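PDB 6KBH: cytochrome P450 monooxygenase from Rhodococcus sp. ECU0066, which probably carries out heme-dependent monooxygenation, drawing electrons through the flavin and [2Fe-2S] cluster held in the same polypeptide. Local coordinates for residues E92-I103 / W332-I342. Residues are numbered along the deposited sequence; the frame is centred on the assembly and turned at random.
With HEM (protoporphyrin IX containing Fe), chain C.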
# COMPACT_ATOMS: atom_id res chain seq x y z
N GLU A 92 -19.59 -16.70 2.84
CA GLU A 92 -20.53 -17.81 3.00
C GLU A 92 -21.89 -17.48 2.42
O GLU A 92 -22.58 -18.38 1.93
CB GLU A 92 -20.67 -18.19 4.48
CG GLU A 92 -21.21 -17.08 5.37
CD GLU A 92 -21.39 -17.53 6.82
OE1 GLU A 92 -21.08 -18.70 7.13
OE2 GLU A 92 -21.85 -16.71 7.64
N LEU A 93 -22.28 -16.21 2.45
CA LEU A 93 -23.55 -15.77 1.90
C LEU A 93 -23.47 -15.43 0.42
O LEU A 93 -24.44 -15.65 -0.31
CB LEU A 93 -24.05 -14.55 2.68
CG LEU A 93 -25.42 -13.98 2.33
CD1 LEU A 93 -26.48 -15.06 2.46
CD2 LEU A 93 -25.73 -12.82 3.25
N PHE A 94 -22.33 -14.91 -0.03
CA PHE A 94 -22.14 -14.51 -1.42
C PHE A 94 -20.97 -15.31 -1.99
O PHE A 94 -19.80 -14.99 -1.74
CB PHE A 94 -21.90 -13.01 -1.51
CG PHE A 94 -22.94 -12.19 -0.79
CD1 PHE A 94 -24.23 -12.11 -1.28
CD2 PHE A 94 -22.62 -11.51 0.37
CE1 PHE A 94 -25.19 -11.37 -0.62
CE2 PHE A 94 -23.58 -10.75 1.03
CZ PHE A 94 -24.87 -10.68 0.54
N SER A 95 -21.29 -16.36 -2.76
CA SER A 95 -20.31 -17.30 -3.27
C SER A 95 -19.68 -16.78 -4.56
O SER A 95 -20.36 -16.18 -5.40
CB SER A 95 -20.97 -18.65 -3.54
OG SER A 95 -20.13 -19.49 -4.31
N PRO A 96 -18.38 -17.00 -4.75
CA PRO A 96 -17.74 -16.63 -6.03
C PRO A 96 -17.93 -17.69 -7.10
O PRO A 96 -17.19 -17.71 -8.09
CB PRO A 96 -16.26 -16.48 -5.64
CG PRO A 96 -16.08 -17.45 -4.53
CD PRO A 96 -17.39 -17.47 -3.76
N SER A 97 -18.90 -18.59 -6.90
CA SER A 97 -19.18 -19.64 -7.88
C SER A 97 -19.28 -19.10 -9.30
O SER A 97 -18.82 -19.73 -10.25
CB SER A 97 -20.48 -20.37 -7.51
OG SER A 97 -20.40 -20.96 -6.23
N ILE A 98 -19.88 -17.92 -9.46
CA ILE A 98 -20.19 -17.37 -10.77
C ILE A 98 -19.15 -16.35 -11.23
O ILE A 98 -19.39 -15.61 -12.19
CB ILE A 98 -21.60 -16.76 -10.80
CG1 ILE A 98 -21.71 -15.68 -9.72
CG2 ILE A 98 -22.65 -17.84 -10.59
CD1 ILE A 98 -22.87 -14.74 -9.91
N ALA A 99 -17.98 -16.32 -10.59
CA ALA A 99 -17.02 -15.25 -10.81
C ALA A 99 -16.59 -15.14 -12.27
O ALA A 99 -16.42 -14.03 -12.79
CB ALA A 99 -15.79 -15.44 -9.91
N LEU A 100 -16.40 -16.27 -12.95
CA LEU A 100 -16.09 -16.27 -14.37
C LEU A 100 -17.15 -17.00 -15.19
O LEU A 100 -16.87 -17.48 -16.29
CB LEU A 100 -14.70 -16.84 -14.65
CG LEU A 100 -13.47 -16.18 -14.00
CD1 LEU A 100 -12.68 -17.15 -13.16
CD2 LEU A 100 -12.54 -15.57 -15.04
N GLU A 101 -18.37 -17.09 -14.67
CA GLU A 101 -19.49 -17.58 -15.46
C GLU A 101 -19.69 -16.68 -16.67
O GLU A 101 -19.73 -15.46 -16.55
CB GLU A 101 -20.76 -17.62 -14.62
CG GLU A 101 -21.78 -18.68 -15.05
CD GLU A 101 -23.18 -18.37 -14.55
OE1 GLU A 101 -23.58 -17.18 -14.57
OE2 GLU A 101 -23.88 -19.31 -14.12
N LYS A 102 -19.79 -17.29 -17.85
CA LYS A 102 -19.91 -16.51 -19.07
C LYS A 102 -21.34 -16.00 -19.21
O LYS A 102 -22.30 -16.72 -18.95
CB LYS A 102 -19.49 -17.35 -20.28
CG LYS A 102 -17.99 -17.64 -20.30
CD LYS A 102 -17.66 -18.98 -20.95
CE LYS A 102 -16.64 -19.79 -20.13
NZ LYS A 102 -17.27 -20.91 -19.36
N ILE A 103 -21.46 -14.72 -19.58
CA ILE A 103 -22.76 -14.06 -19.63
C ILE A 103 -23.69 -14.80 -20.58
O ILE A 103 -24.77 -15.27 -20.20
CB ILE A 103 -22.61 -12.58 -20.02
CG1 ILE A 103 -21.88 -11.81 -18.92
CG2 ILE A 103 -23.97 -11.95 -20.29
CD1 ILE A 103 -22.62 -11.75 -17.60
N TRP A 332 -17.87 -6.72 -10.38
CA TRP A 332 -17.56 -8.11 -10.10
C TRP A 332 -18.85 -8.81 -9.71
O TRP A 332 -19.92 -8.19 -9.65
CB TRP A 332 -16.48 -8.24 -9.02
CG TRP A 332 -15.69 -9.50 -9.12
CD1 TRP A 332 -15.58 -10.48 -8.18
CD2 TRP A 332 -14.90 -9.93 -10.24
NE1 TRP A 332 -14.77 -11.49 -8.63
CE2 TRP A 332 -14.34 -11.17 -9.90
CE3 TRP A 332 -14.61 -9.38 -11.49
CZ2 TRP A 332 -13.51 -11.88 -10.76
CZ3 TRP A 332 -13.79 -10.08 -12.35
CH2 TRP A 332 -13.24 -11.32 -11.98
N ARG A 333 -18.77 -10.11 -9.45
CA ARG A 333 -19.97 -10.93 -9.37
C ARG A 333 -19.90 -11.89 -8.19
O ARG A 333 -18.85 -12.46 -7.90
CB ARG A 333 -20.19 -11.71 -10.67
CG ARG A 333 -20.43 -10.80 -11.86
CD ARG A 333 -20.66 -11.57 -13.14
NE ARG A 333 -19.47 -12.28 -13.59
CZ ARG A 333 -19.48 -13.21 -14.53
NH1 ARG A 333 -20.63 -13.55 -15.11
NH2 ARG A 333 -18.36 -13.81 -14.89
N ARG A 334 -21.05 -12.07 -7.53
CA ARG A 334 -21.21 -13.03 -6.45
C ARG A 334 -22.57 -13.69 -6.59
O ARG A 334 -23.51 -13.12 -7.16
CB ARG A 334 -21.09 -12.36 -5.07
CG ARG A 334 -19.66 -11.99 -4.69
CD ARG A 334 -18.83 -13.24 -4.40
NE ARG A 334 -17.48 -12.91 -3.94
CZ ARG A 334 -16.42 -12.78 -4.74
NH1 ARG A 334 -16.55 -12.95 -6.05
NH2 ARG A 334 -15.24 -12.48 -4.24
N LEU A 335 -22.67 -14.92 -6.08
CA LEU A 335 -23.90 -15.70 -6.14
C LEU A 335 -24.48 -15.79 -4.73
O LEU A 335 -23.85 -16.36 -3.83
CB LEU A 335 -23.63 -17.10 -6.70
CG LEU A 335 -24.76 -18.13 -6.64
CD1 LEU A 335 -25.96 -17.67 -7.45
CD2 LEU A 335 -24.26 -19.48 -7.13
N VAL A 336 -25.68 -15.23 -4.55
CA VAL A 336 -26.32 -15.25 -3.24
C VAL A 336 -26.72 -16.68 -2.90
O VAL A 336 -27.33 -17.38 -3.72
CB VAL A 336 -27.53 -14.30 -3.22
CG1 VAL A 336 -28.10 -14.22 -1.82
CG2 VAL A 336 -27.13 -12.93 -3.72
N THR A 337 -26.38 -17.12 -1.69
CA THR A 337 -26.60 -18.50 -1.28
C THR A 337 -27.81 -18.68 -0.37
O THR A 337 -28.23 -19.82 -0.14
CB THR A 337 -25.36 -19.06 -0.58
OG1 THR A 337 -25.22 -18.44 0.71
CG2 THR A 337 -24.11 -18.77 -1.40
N ALA A 338 -28.38 -17.60 0.16
CA ALA A 338 -29.54 -17.70 1.02
C ALA A 338 -30.32 -16.39 0.95
O ALA A 338 -29.77 -15.34 0.60
CB ALA A 338 -29.15 -18.03 2.47
N ASP A 339 -31.60 -16.46 1.29
CA ASP A 339 -32.44 -15.26 1.29
C ASP A 339 -31.87 -14.23 2.26
O ASP A 339 -31.72 -14.50 3.45
CB ASP A 339 -33.87 -15.61 1.68
CG ASP A 339 -34.61 -16.38 0.59
OD1 ASP A 339 -34.16 -16.33 -0.58
OD2 ASP A 339 -35.63 -17.02 0.91
N THR A 340 -31.54 -13.06 1.73
CA THR A 340 -30.99 -11.96 2.52
C THR A 340 -31.71 -10.67 2.15
O THR A 340 -32.53 -10.63 1.23
CB THR A 340 -29.48 -11.81 2.29
OG1 THR A 340 -28.89 -13.11 2.13
CG2 THR A 340 -28.80 -11.11 3.47
N THR A 341 -31.40 -9.62 2.90
CA THR A 341 -31.73 -8.26 2.53
C THR A 341 -30.42 -7.49 2.40
O THR A 341 -29.52 -7.63 3.23
CB THR A 341 -32.64 -7.59 3.55
OG1 THR A 341 -31.86 -7.07 4.63
CG2 THR A 341 -33.65 -8.58 4.10
N ILE A 342 -30.31 -6.69 1.34
CA ILE A 342 -29.13 -5.87 1.09
C ILE A 342 -29.61 -4.43 1.04
O ILE A 342 -30.25 -4.01 0.07
CB ILE A 342 -28.40 -6.26 -0.20
CG1 ILE A 342 -27.59 -7.54 0.00
CG2 ILE A 342 -27.42 -5.19 -0.60
CD1 ILE A 342 -27.31 -8.26 -1.29
CHA HEM C . -8.72 -12.37 -7.80
CHB HEM C . -8.62 -7.74 -9.78
CHC HEM C . -3.67 -8.51 -11.48
CHD HEM C . -3.80 -13.10 -9.51
C1A HEM C . -8.88 -11.01 -8.30
C2A HEM C . -10.21 -10.47 -7.99
C3A HEM C . -10.19 -9.19 -8.54
C4A HEM C . -8.83 -9.07 -9.14
CMA HEM C . -11.29 -8.17 -8.51
CAA HEM C . -11.34 -11.12 -7.25
CBA HEM C . -11.54 -10.61 -5.85
CGA HEM C . -12.47 -11.32 -4.94
O1A HEM C . -13.22 -12.08 -5.61
O2A HEM C . -12.25 -10.97 -3.75
C1B HEM C . -7.30 -7.49 -10.43
C2B HEM C . -6.90 -6.18 -11.14
C3B HEM C . -5.34 -6.43 -11.66
C4B HEM C . -4.99 -7.84 -11.23
CMB HEM C . -7.73 -4.96 -11.31
CAB HEM C . -4.47 -5.49 -12.42
CBB HEM C . -4.28 -4.11 -11.87
C1C HEM C . -3.55 -9.89 -10.95
C2C HEM C . -2.25 -10.41 -11.27
C3C HEM C . -2.26 -11.69 -10.73
C4C HEM C . -3.58 -11.80 -10.14
CMC HEM C . -1.14 -9.74 -12.00
CAC HEM C . -1.13 -12.68 -10.76
CBC HEM C . -1.20 -13.88 -11.63
C1D HEM C . -5.16 -13.11 -8.95
C2D HEM C . -5.48 -14.41 -8.27
C3D HEM C . -7.02 -14.19 -7.73
C4D HEM C . -7.36 -12.80 -8.18
CMD HEM C . -4.59 -15.60 -8.14
CAD HEM C . -7.86 -15.16 -6.97
CBD HEM C . -7.55 -15.27 -5.51
CGD HEM C . -8.59 -15.87 -4.65
O1D HEM C . -9.68 -15.84 -5.27
O2D HEM C . -8.10 -16.23 -3.54
NA HEM C . -8.02 -10.17 -9.01
NB HEM C . -6.15 -8.45 -10.42
NC HEM C . -4.39 -10.73 -10.26
ND HEM C . -6.23 -12.02 -8.92
FE HEM C . -6.24 -10.26 -9.82
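With CG anti to its carbonyl carbon (chi1 -63°) and a bend at chi3, Arg333 carries its guanidinium into the turn made by residues 98-101. NH1 and NH2 meet Glu101 O end-on, in the guanidinium plane, at 2.6 and 2.7 Å, while NH2 also donates to Ala99 O from above that carbonyl's plane. Ile98 O lies 3.3 Å over one face of the group. With an alanine in place of Arg333, the carbonyls of Ala99 and Glu101 are likely to lose these donors and the turn to shift more freely. Arg334, folded at chi2 (-70°), runs roughly perpendicular to Arg333: Pro96 CB covers one face of its guanidinium, NH1 bonds back to Arg333 O, and NH2 donates almost straight to propionate atom O1A of the heme. His133, Arg137 and His391 also hydrogen-bond the heme. Between these arginines and Thr337, the short strand 94-95 forms an antiparallel edge on strand 332-336 in the mixed beta-sheet of the cytochrome P450 fold. Ser95 and Leu335 are its hydrogen-bonded pair, N to O both ways, and Thr337 N extends the pairing to Leu93 O at 2.8 Å. Val336 CG2 touches the Phe94 ring at its edge, 3.9 Å from CD1, and Ile342 CD1 approaches CE1 obliquely.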